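Local coordinates for IPT/TIG domain-containing protein BACOVA_02650 (Bacteroides ovatus, PDB 5E7H) that binds polysaccharide at the bacterial cell surface and probably captures xyloglucan there before its transport into the periplasm for degradation, at residues Gly23-Val29 / Phe51-Ser55; Pro62-Ile68 / Glu81-Glu87. All coordinates share one frame; numbering follows the deposited sequence.

Contact 1. Residues Gly23-Val29 / Phe51-Ser55; sequences GQNFIEV and FDEIS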
loop_
_atom_site.group_PDB
_atom_site.type_symbol
_atom_site.label_atom_id
_atom_site.label_comp_id
_atom_site.label_asym_id
_atom_site.label_seq_id
_atom_site.Cartn_x
_atom_site.Cartn_y
_atom_site.Cartn_z
ATOM N N GLY A 23 -0.099 6.170 -19.034
ATOM C CA GLY A 23 -0.428 7.485 -19.532
ATOM C C GLY A 23 -0.403 7.498 -21.032
ATOM O O GLY A 23 -0.719 6.502 -21.672
ATOM N N GLN A 24 -0.000 8.631 -21.587
ATOM C CA GLN A 24 0.009 8.798 -23.030
ATOM C C GLN A 24 1.187 9.652 -23.458
ATOM O O GLN A 24 1.622 10.531 -22.717
ATOM C CB GLN A 24 -1.304 9.437 -23.497
ATOM C CG GLN A 24 -2.519 8.537 -23.343
ATOM C CD GLN A 24 -3.820 9.253 -23.638
ATOM O OE1 GLN A 24 -3.972 10.439 -23.341
ATOM N NE2 GLN A 24 -4.769 8.534 -24.227
ATOM N N ASN A 25 1.680 9.383 -24.666
ATOM C CA ASN A 25 2.716 10.198 -25.303
ATOM C C ASN A 25 4.058 10.177 -24.575
ATOM O O ASN A 25 4.743 11.200 -24.515
ATOM C CB ASN A 25 2.241 11.644 -25.427
ATOM C CG ASN A 25 0.864 11.749 -26.030
ATOM O OD1 ASN A 25 0.546 11.063 -26.994
ATOM N ND2 ASN A 25 0.034 12.607 -25.461
ATOM N N PHE A 26 4.420 9.023 -24.017
ATOM C CA PHE A 26 5.725 8.849 -23.392
ATOM C C PHE A 26 6.765 8.610 -24.497
ATOM O O PHE A 26 7.394 7.555 -24.581
ATOM C CB PHE A 26 5.695 7.689 -22.377
ATOM C CG PHE A 26 4.813 7.930 -21.170
ATOM C CD1 PHE A 26 4.642 9.200 -20.627
ATOM C CD2 PHE A 26 4.165 6.865 -20.561
ATOM C CE1 PHE A 26 3.834 9.394 -19.499
ATOM C CE2 PHE A 26 3.364 7.059 -19.427
ATOM C CZ PHE A 26 3.207 8.323 -18.910
ATOM N N ILE A 27 6.925 9.619 -25.342
ATOM C CA ILE A 27 7.764 9.521 -26.537
ATOM C C ILE A 27 9.137 10.121 -26.262
ATOM O O ILE A 27 9.251 11.288 -25.900
ATOM C CB ILE A 27 7.096 10.236 -27.734
ATOM C CG1 ILE A 27 5.754 9.570 -28.051
ATOM C CG2 ILE A 27 8.002 10.218 -28.963
ATOM C CD1 ILE A 27 4.792 10.451 -28.819
ATOM N N GLU A 28 10.174 9.308 -26.437
ATOM C CA GLU A 28 11.553 9.723 -26.184
ATOM C C GLU A 28 11.677 10.334 -24.796
ATOM O O GLU A 28 12.060 11.490 -24.643
ATOM C CB GLU A 28 12.037 10.712 -27.253
ATOM C CG GLU A 28 12.443 10.047 -28.544
ATOM C CD GLU A 28 13.685 9.188 -28.395
ATOM O OE1 GLU A 28 14.784 9.743 -28.193
ATOM O OE2 GLU A 28 13.560 7.950 -28.482
ATOM N N VAL A 29 11.342 9.539 -23.786
ATOM C CA VAL A 29 11.458 9.972 -22.400
ATOM C C VAL A 29 12.914 10.295 -22.109
ATOM O O VAL A 29 13.793 9.457 -22.315
ATOM C CB VAL A 29 10.939 8.892 -21.440
ATOM C CG1 VAL A 29 11.238 9.245 -19.978
ATOM C CG2 VAL A 29 9.438 8.692 -21.645
ATOM N N PHE A 51 3.902 3.842 -26.260
ATOM C CA PHE A 51 4.249 5.037 -25.492
ATOM C C PHE A 51 3.209 5.378 -24.434
ATOM O O PHE A 51 3.061 6.544 -24.065
ATOM C CB PHE A 51 4.433 6.237 -26.421
ATOM C CG PHE A 51 5.246 5.933 -27.645
ATOM C CD1 PHE A 51 6.617 5.779 -27.555
ATOM C CD2 PHE A 51 4.637 5.796 -28.881
ATOM C CE1 PHE A 51 7.375 5.497 -28.682
ATOM C CE2 PHE A 51 5.389 5.515 -30.015
ATOM C CZ PHE A 51 6.759 5.364 -29.911
ATOM N N ASP A 52 2.500 4.367 -23.945
ATOM C CA ASP A 52 1.448 4.583 -22.953
ATOM C C ASP A 52 1.812 4.027 -21.579
ATOM O O ASP A 52 0.992 4.027 -20.674
ATOM C CB ASP A 52 0.127 3.961 -23.418
ATOM C CG ASP A 52 0.225 2.462 -23.661
ATOM O OD1 ASP A 52 1.279 1.859 -23.371
ATOM O OD2 ASP A 52 -0.771 1.882 -24.143
ATOM N N GLU A 53 3.043 3.555 -21.430
ATOM C CA GLU A 53 3.487 3.020 -20.154
ATOM C C GLU A 53 5.000 3.108 -20.017
ATOM O O GLU A 53 5.734 2.879 -20.975
ATOM C CB GLU A 53 3.030 1.567 -19.996
ATOM C CG GLU A 53 3.453 0.921 -18.681
ATOM C CD GLU A 53 3.055 -0.539 -18.587
ATOM O OE1 GLU A 53 3.959 -1.398 -18.527
ATOM O OE2 GLU A 53 1.842 -0.828 -18.560
ATOM N N ILE A 54 5.462 3.466 -18.823
ATOM C CA ILE A 54 6.872 3.322 -18.515
ATOM C C ILE A 54 7.018 2.601 -17.182
ATOM O O ILE A 54 6.129 2.634 -16.311
ATOM C CB ILE A 54 7.615 4.668 -18.466
ATOM C CG1 ILE A 54 7.074 5.558 -17.359
ATOM C CG2 ILE A 54 7.506 5.386 -19.825
ATOM C CD1 ILE A 54 7.879 6.840 -17.156
ATOM N N SER A 55 8.145 1.917 -17.036
ATOM C CA SER A 55 8.455 1.268 -15.777
ATOM C C SER A 55 9.939 1.300 -15.481
ATOM O O SER A 55 10.760 1.445 -16.376
ATOM C CB SER A 55 7.962 -0.179 -15.764
ATOM O OG SER A 55 8.614 -0.941 -16.772
#
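The carbonyl oxygen of Phe51 accepts the shortest polar bond of this contact: Phe26 N donates to Phe51 O at 2.8 Å, in the carbonyl plane and on a lone pair, with an N-H...O angle of 163°. Asn25 N lies close to the same oxygen but at a poor angle and is not bonded to it. At the strand end Gly23 N reaches Asp52 O at 2.9 Å, from above the carbonyl plane. Between these bonds the Phe26 ring turns inward. Its CG lies anti to its own carbonyl carbon (chi1 -66°), which brings the CD2 border of the ring against segment 51-55, 3.6 Å from Glu53 N, itself near the ring plane. The same CD2 lies 3.7 Å from CG2 of Ile54, whose side chain crosses that of Phe26 at about a right angle; Val29 CG2 approaches this methyl more loosely. Gly23 packs so tightly beside the Phe26 ring that a CB there would clash with CZ. Replacing Phe26 with an alanine would remove the ring and is likely to leave a gap next to Ile54 CG2 and Gly23. Nearer the surface, Ile27 CG1 sits over one face of the Phe51 ring in a CH-pi contact, 4.0 Å from the ring centroid and 23° off its normal. Asp52 directs its carboxylate elsewhere, OD1 bonding to Ser48 OG, while Asn25 ND2 bonds to Lys2 O. Ile21 of strand 18-24 continues the apolar patch around Phe26 and Ile54. Phe26 is the centre of an inverse gamma turn where the chain leaves strand 18-24, and the contact closes one end of the pairing between antiparallel strands 18-24 and 53-57 in the immunoglobulin-like beta-sandwich of an IPT/TIG domain.

Contact 2. Residues Pro62-Ile68 / Glu81-Glu87; sequences PTQSGHI and EIFYPLE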
loop_
_atom_site.group_PDB
_atom_site.type_symbol
_atom_site.label_atom_id
_atom_site.label_comp_id
_atom_site.label_asym_id
_atom_site.label_seq_id
_atom_site.Cartn_x
_atom_site.Cartn_y
_atom_site.Cartn_z
ATOM N N PRO A 62 12.936 8.058 -1.595
ATOM C CA PRO A 62 12.888 9.497 -1.304
ATOM C C PRO A 62 12.863 9.764 0.201
ATOM O O PRO A 62 12.240 9.001 0.930
ATOM C CB PRO A 62 11.560 9.942 -1.942
ATOM C CG PRO A 62 11.126 8.827 -2.816
ATOM C CD PRO A 62 11.730 7.577 -2.295
ATOM N N THR A 63 13.504 10.850 0.637
ATOM C CA THR A 63 13.522 11.226 2.041
ATOM C C THR A 63 12.347 12.143 2.380
ATOM O O THR A 63 12.054 12.346 3.556
ATOM C CB THR A 63 14.841 11.941 2.426
ATOM O OG1 THR A 63 14.906 13.219 1.796
ATOM C CG2 THR A 63 16.061 11.116 1.989
ATOM N N GLN A 64 11.675 12.676 1.356
ATOM C CA GLN A 64 10.536 13.585 1.534
ATOM C C GLN A 64 9.466 13.237 0.525
ATOM O O GLN A 64 9.749 12.612 -0.500
ATOM C CB GLN A 64 10.938 15.046 1.349
ATOM C CG GLN A 64 12.025 15.527 2.283
ATOM C CD GLN A 64 12.433 16.955 1.999
ATOM O OE1 GLN A 64 12.105 17.514 0.947
ATOM N NE2 GLN A 64 13.153 17.554 2.934
ATOM N N SER A 65 8.237 13.649 0.806
ATOM C CA SER A 65 7.151 13.534 -0.146
ATOM C C SER A 65 7.405 14.461 -1.348
ATOM O O SER A 65 8.248 15.346 -1.307
ATOM C CB SER A 65 5.827 13.879 0.515
ATOM O OG SER A 65 5.867 15.198 1.037
ATOM N N GLY A 66 6.677 14.221 -2.433
ATOM C CA GLY A 66 6.864 14.978 -3.658
ATOM C C GLY A 66 6.054 14.374 -4.781
ATOM O O GLY A 66 5.054 13.707 -4.538
ATOM N N HIS A 67 6.480 14.634 -6.018
ATOM C CA HIS A 67 5.823 14.077 -7.188
ATOM C C HIS A 67 6.847 13.523 -8.157
ATOM O O HIS A 67 8.008 13.920 -8.132
ATOM C CB HIS A 67 4.977 15.135 -7.883
ATOM C CG HIS A 67 3.939 15.735 -6.993
ATOM N ND1 HIS A 67 2.686 15.181 -6.846
ATOM C CD2 HIS A 67 3.977 16.809 -6.170
ATOM C CE1 HIS A 67 1.991 15.900 -5.982
ATOM N NE2 HIS A 67 2.752 16.891 -5.555
ATOM N N ILE A 68 6.402 12.608 -9.006
ATOM C CA ILE A 68 7.217 12.151 -10.126
ATOM C C ILE A 68 7.006 13.053 -11.332
ATOM O O ILE A 68 5.869 13.368 -11.692
ATOM C CB ILE A 68 6.878 10.696 -10.497
ATOM C CG1 ILE A 68 7.089 9.758 -9.295
ATOM C CG2 ILE A 68 7.717 10.245 -11.701
ATOM C CD1 ILE A 68 6.633 8.350 -9.538
ATOM N N GLU A 81 -0.902 12.518 -7.790
ATOM C CA GLU A 81 -0.765 11.947 -6.459
ATOM C C GLU A 81 0.545 12.339 -5.810
ATOM O O GLU A 81 1.567 12.401 -6.480
ATOM C CB GLU A 81 -0.794 10.403 -6.504
ATOM C CG GLU A 81 -2.042 9.755 -6.999
ATOM C CD GLU A 81 -1.925 8.240 -6.944
ATOM O OE1 GLU A 81 -0.820 7.708 -7.219
ATOM O OE2 GLU A 81 -2.924 7.584 -6.609
ATOM N N ILE A 82 0.533 12.517 -4.494
ATOM C CA ILE A 82 1.775 12.691 -3.764
ATOM C C ILE A 82 2.476 11.343 -3.666
ATOM O O ILE A 82 1.907 10.363 -3.165
ATOM C CB ILE A 82 1.534 13.290 -2.373
ATOM C CG1 ILE A 82 1.016 14.719 -2.561
ATOM C CG2 ILE A 82 2.794 13.276 -1.548
ATOM C CD1 ILE A 82 0.690 15.454 -1.267
ATOM N N PHE A 83 3.702 11.306 -4.184
ATOM C CA PHE A 83 4.583 10.133 -4.151
ATOM C C PHE A 83 5.397 10.102 -2.855
ATOM O O PHE A 83 5.932 11.125 -2.431
ATOM C CB PHE A 83 5.519 10.155 -5.376
ATOM C CG PHE A 83 6.236 8.846 -5.613
ATOM C CD1 PHE A 83 5.530 7.722 -5.995
ATOM C CD2 PHE A 83 7.611 8.764 -5.456
ATOM C CE1 PHE A 83 6.190 6.508 -6.199
ATOM C CE2 PHE A 83 8.281 7.565 -5.672
ATOM C CZ PHE A 83 7.566 6.445 -6.037
ATOM N N TYR A 84 5.452 8.925 -2.220
ATOM C CA TYR A 84 6.102 8.713 -0.918
ATOM C C TYR A 84 5.536 9.686 0.126
ATOM O O TYR A 84 6.244 10.528 0.695
ATOM C CB TYR A 84 7.642 8.779 -1.019
ATOM C CG TYR A 84 8.256 7.379 -1.007
ATOM C CD1 TYR A 84 8.968 6.919 0.097
ATOM C CD2 TYR A 84 8.069 6.498 -2.070
ATOM C CE1 TYR A 84 9.500 5.635 0.120
ATOM C CE2 TYR A 84 8.614 5.227 -2.055
ATOM C CZ TYR A 84 9.314 4.805 -0.955
ATOM O OH TYR A 84 9.832 3.520 -0.912
ATOM N N PRO A 85 4.220 9.560 0.373
ATOM C CA PRO A 85 3.552 10.402 1.374
ATOM C C PRO A 85 3.898 9.928 2.780
ATOM O O PRO A 85 3.077 9.344 3.494
ATOM C CB PRO A 85 2.072 10.211 1.053
ATOM C CG PRO A 85 1.985 8.843 0.559
ATOM C CD PRO A 85 3.256 8.661 -0.282
ATOM N N LEU A 86 5.142 10.171 3.169
ATOM C CA LEU A 86 5.667 9.670 4.440
ATOM C C LEU A 86 4.832 10.134 5.635
ATOM O O LEU A 86 4.671 9.386 6.607
ATOM C CB LEU A 86 7.129 10.104 4.594
ATOM C CG LEU A 86 8.029 9.405 3.576
ATOM C CD1 LEU A 86 9.309 10.235 3.424
ATOM C CD2 LEU A 86 8.340 7.964 3.977
ATOM N N GLU A 87 4.248 11.327 5.519
ATOM C CA GLU A 87 3.524 11.947 6.609
ATOM C C GLU A 87 2.140 11.333 6.820
ATOM O O GLU A 87 1.478 11.614 7.816
ATOM C CB GLU A 87 3.385 13.454 6.331
ATOM C CG GLU A 87 4.700 14.176 5.881
ATOM C CD GLU A 87 4.940 14.182 4.367
ATOM O OE1 GLU A 87 4.350 13.366 3.639
ATOM O OE2 GLU A 87 5.742 15.023 3.896
HETATM O O HOH W 1 8.329 14.823 3.705
#
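Pro62 lies across the Tyr84 ring, its CD over the ring centre at 3.6 Å from the centroid and only 5° off the normal, while the hydroxyl of Tyr84 is bonded to Pro13 O and Asn119 ND2. The neighbouring Phe83 ring is sandwiched: Ile68 CD1 sits over the middle of one face, 3.8 Å from the centroid, and Tyr84 CD2 lies over the opposite face, toward its rim. With CG anti to the backbone N (chi1 -167°), the Phe83 ring is placed against Ile68 and also touches Ile34. The backbones join at a single antiparallel bridge, a hydrogen-bonded pair in which Phe83 N donates to Gly66 O at 2.8 Å and Gly66 N returns a longer bond to Phe83 O. On the outer side Ser65 OG donates to Glu87 OE2 at 2.9 Å, on the syn lone pair of the carboxylate; a water bridges that oxygen to Ser65 N. The His67 imidazole adds a weak ND1 bond to Glu81 O and lies against Ile82 CG1. The single bridge, with Pro62 and Ile68 packed on Tyr84 and Phe83, joins the loop before strand 68-72 to the segment through which the chain passes from the IPT/TIG beta-sandwich to the xyloglucan-binding domain.

In the fold
Contacts 1 and 2 lie in the same IPT/TIG domain, with centres about 21 Å apart, and follow one another along the chain without touching. Each combines buried aromatic packing with an exposed margin, but they hold different elements. Contact 1 belongs to the sheet containing strands 18-24 and 53-57, whereas contact 2 joins the loop entering strand 68-72 to the one that follows strand 75-78, both strands of the other sheet. Across contact 1 the hydrogen bonds are purely backbone; contact 2 adds side-chain and water-mediated bonds at its rim. The centre of contact 1 lies about 24 Å from the centre of the chain, that of contact 2 about 13 Å, at the junction with the next domain, where Asn119 is a sodium ligand.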